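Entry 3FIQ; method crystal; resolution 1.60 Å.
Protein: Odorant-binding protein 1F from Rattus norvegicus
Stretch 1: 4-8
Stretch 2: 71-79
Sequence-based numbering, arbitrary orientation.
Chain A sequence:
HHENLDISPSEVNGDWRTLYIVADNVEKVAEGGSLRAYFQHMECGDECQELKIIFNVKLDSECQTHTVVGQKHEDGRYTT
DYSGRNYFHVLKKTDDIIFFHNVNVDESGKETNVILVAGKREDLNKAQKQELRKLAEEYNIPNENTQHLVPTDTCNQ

Stretch 1 (4-8) NLDIS
Stretch 2 (71-79) QKHEDGRYT

The strongest link between the stretches is a salt bridge. K72 NZ donates a hydrogen bond to D6 OD1 at 2.8 Å, so opposite charges reinforce the bond. K72 reaches it with a fully extended side chain, all four chi angles t, from a CB that points toward stretch 1. D6 sets its CB sideways with chi1 m and chi2 -54°, and its carboxylate comes nearer. The same ammonium group donates to water 2, with K72 NZ 2.6 Å from the water oxygen. Water 2 in turn donates to I7 O at 2.8 Å, which ties the lysine to the backbone one residue past D6.

A second water bridges the two backbones. Water 1 donates to L5 O at 3.1 Å and to G76 O at 3.2 Å. No direct backbone hydrogen bond crosses between the stretches.

Stretch 2 is a hairpin. Q71 and K72 end one strand; Y78 and T79 begin the next. Q71 N to T79 O and T79 N to Q71 O are both 3.0 Å, and H73 N to R77 O is 2.9 Å. A type I turn runs from H73 to G76, closed by G76 N to H73 O at 2.9 Å. E74 has phi/psi -61/-33 and D75 -76/1. G76 follows at 93/-13, where a CB would jam against the preceding carbonyl O; this alone calls for glycine. D75, chi1 p, accepts R77 N on OD1 at 3.1 Å. Beside the strands, H73 NE2 and T79 OG1 hydrogen-bond at 2.8 Å.

Stretch 1 has extended backbone angles without forming a regular strand: L5 -110/129, D6 -79/157, I7 -125/148, S8 -110/160. Its closest register with the hairpin is N4 CA to G76 CA, 6.5 Å. L5 (chi1 m, chi2 t) points away. S8, chi1 p, also points away and caps a helix that starts just after it.

N4 is poorly ordered. It lies over the turn with chi1 p and CB toward it, near G76 and the end of R77. R77 starts away from stretch 1, but its chain (chi1 m, chi2 p, chi3 t) brings the guanidinium back.

The apolar packing is between I7 and Y78. I7, chi1 p and chi2 t, sets its CB sideways, and its end comes nearer to Y78, chi1 m and chi2 89°. I7 CG1 is 3.8 Å from Y78 OH, and I7 CD1 is 4.3 Å from Y78 CE1. Both residues are buried. Together the stretches bury 253 Å², both sides summed.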

# COMPACT_ATOMS: atom_id res chain seq x y z
N ASN A 4 5.94 15.33 -2.82
CA ASN A 4 5.53 14.37 -1.80
C ASN A 4 6.44 14.37 -0.54
O ASN A 4 7.26 15.30 -0.32
CB ASN A 4 5.43 12.96 -2.40
CG ASN A 4 6.71 12.52 -3.09
OD1 ASN A 4 6.78 12.44 -4.32
ND2 ASN A 4 7.75 12.27 -2.30
N LEU A 5 6.27 13.34 0.29
CA LEU A 5 6.89 13.28 1.60
C LEU A 5 7.98 12.22 1.64
O LEU A 5 7.73 11.08 1.29
CB LEU A 5 5.84 12.86 2.59
CG LEU A 5 4.70 13.83 2.77
CD1 LEU A 5 3.68 13.23 3.66
CD2 LEU A 5 5.28 15.10 3.36
N ASP A 6 9.16 12.57 2.12
CA ASP A 6 10.24 11.58 2.17
C ASP A 6 10.02 10.69 3.40
O ASP A 6 9.35 11.06 4.33
CB ASP A 6 11.62 12.25 2.28
CG ASP A 6 11.98 13.06 1.04
OD1 ASP A 6 11.94 12.53 -0.09
OD2 ASP A 6 12.35 14.24 1.21
N ILE A 7 10.57 9.49 3.37
CA ILE A 7 10.61 8.63 4.56
C ILE A 7 12.03 8.20 4.87
O ILE A 7 12.89 8.01 3.98
CB ILE A 7 9.75 7.35 4.38
CG1 ILE A 7 10.02 6.73 3.02
CG2 ILE A 7 8.35 7.68 4.54
CD1 ILE A 7 9.13 5.54 2.70
N SER A 8 12.27 8.03 6.16
CA SER A 8 13.58 7.64 6.64
C SER A 8 13.55 6.25 7.15
O SER A 8 12.54 5.70 7.47
CB SER A 8 14.00 8.58 7.75
OG SER A 8 13.27 8.32 8.87
N GLN A 71 12.78 0.97 -5.60
CA GLN A 71 13.92 1.89 -5.84
C GLN A 71 13.45 3.29 -5.90
O GLN A 71 12.62 3.63 -6.72
CB GLN A 71 14.63 1.50 -7.09
CG GLN A 71 15.38 0.15 -6.91
CD GLN A 71 16.57 0.24 -5.95
OE1 GLN A 71 17.16 1.32 -5.69
NE2 GLN A 71 16.96 -0.91 -5.42
N LYS A 72 14.01 4.12 -5.00
CA LYS A 72 13.66 5.54 -4.95
C LYS A 72 14.29 6.32 -6.13
O LYS A 72 15.40 6.05 -6.52
CB LYS A 72 14.15 6.17 -3.62
CG LYS A 72 13.50 7.53 -3.41
CD LYS A 72 13.72 8.07 -2.02
CE LYS A 72 12.89 9.38 -1.83
NZ LYS A 72 13.27 10.09 -0.54
N HIS A 73 13.55 7.30 -6.65
CA HIS A 73 14.05 8.20 -7.67
C HIS A 73 13.94 9.66 -7.26
O HIS A 73 13.33 10.01 -6.20
CB HIS A 73 13.30 7.93 -8.95
CG HIS A 73 13.33 6.50 -9.35
ND1 HIS A 73 14.50 5.86 -9.69
CD2 HIS A 73 12.35 5.56 -9.44
CE1 HIS A 73 14.23 4.59 -9.97
NE2 HIS A 73 12.93 4.40 -9.88
N GLU A 74 14.51 10.56 -8.06
CA GLU A 74 14.57 11.94 -7.64
C GLU A 74 13.16 12.54 -7.43
O GLU A 74 13.02 13.48 -6.58
CB GLU A 74 15.33 12.82 -8.61
CG GLU A 74 15.77 14.15 -8.00
CD GLU A 74 16.61 15.02 -8.89
OE1 GLU A 74 16.60 14.84 -10.11
OE2 GLU A 74 17.28 15.93 -8.34
N ASP A 75 12.16 12.14 -8.17
CA ASP A 75 10.83 12.68 -8.06
C ASP A 75 10.05 12.19 -6.87
O ASP A 75 8.86 12.54 -6.65
CB ASP A 75 10.02 12.45 -9.33
CG ASP A 75 9.81 10.99 -9.68
OD1 ASP A 75 10.21 10.09 -8.97
OD2 ASP A 75 9.28 10.80 -10.76
N GLY A 76 10.72 11.36 -6.08
CA GLY A 76 10.10 10.88 -4.87
C GLY A 76 9.39 9.58 -5.02
O GLY A 76 9.01 9.02 -4.00
N ARG A 77 9.15 9.12 -6.25
CA ARG A 77 8.51 7.87 -6.49
C ARG A 77 9.50 6.71 -6.26
O ARG A 77 10.69 6.82 -6.47
CB ARG A 77 7.93 7.78 -7.87
CG ARG A 77 6.60 8.38 -8.09
CD ARG A 77 6.56 9.81 -7.63
NE ARG A 77 5.24 10.28 -8.03
CZ ARG A 77 4.76 11.49 -7.77
NH1 ARG A 77 5.50 12.35 -7.14
NH2 ARG A 77 3.54 11.81 -8.21
N TYR A 78 8.96 5.62 -5.75
CA TYR A 78 9.65 4.32 -5.83
C TYR A 78 9.05 3.52 -7.00
O TYR A 78 7.84 3.55 -7.24
CB TYR A 78 9.32 3.55 -4.54
CG TYR A 78 9.99 4.12 -3.36
CD1 TYR A 78 9.42 5.12 -2.60
CD2 TYR A 78 11.22 3.61 -2.95
CE1 TYR A 78 10.12 5.66 -1.52
CE2 TYR A 78 11.90 4.12 -1.84
CZ TYR A 78 11.35 5.17 -1.16
OH TYR A 78 12.00 5.70 -0.06
N THR A 79 9.89 2.78 -7.71
CA THR A 79 9.42 1.82 -8.69
C THR A 79 9.69 0.39 -8.20
O THR A 79 10.69 0.10 -7.57
CB THR A 79 10.12 2.03 -10.10
OG1 THR A 79 11.50 2.01 -9.92
CG2 THR A 79 9.64 3.30 -10.72
O HOH W 1 7.17 9.75 -1.48
O HOH W 2 14.00 9.61 1.93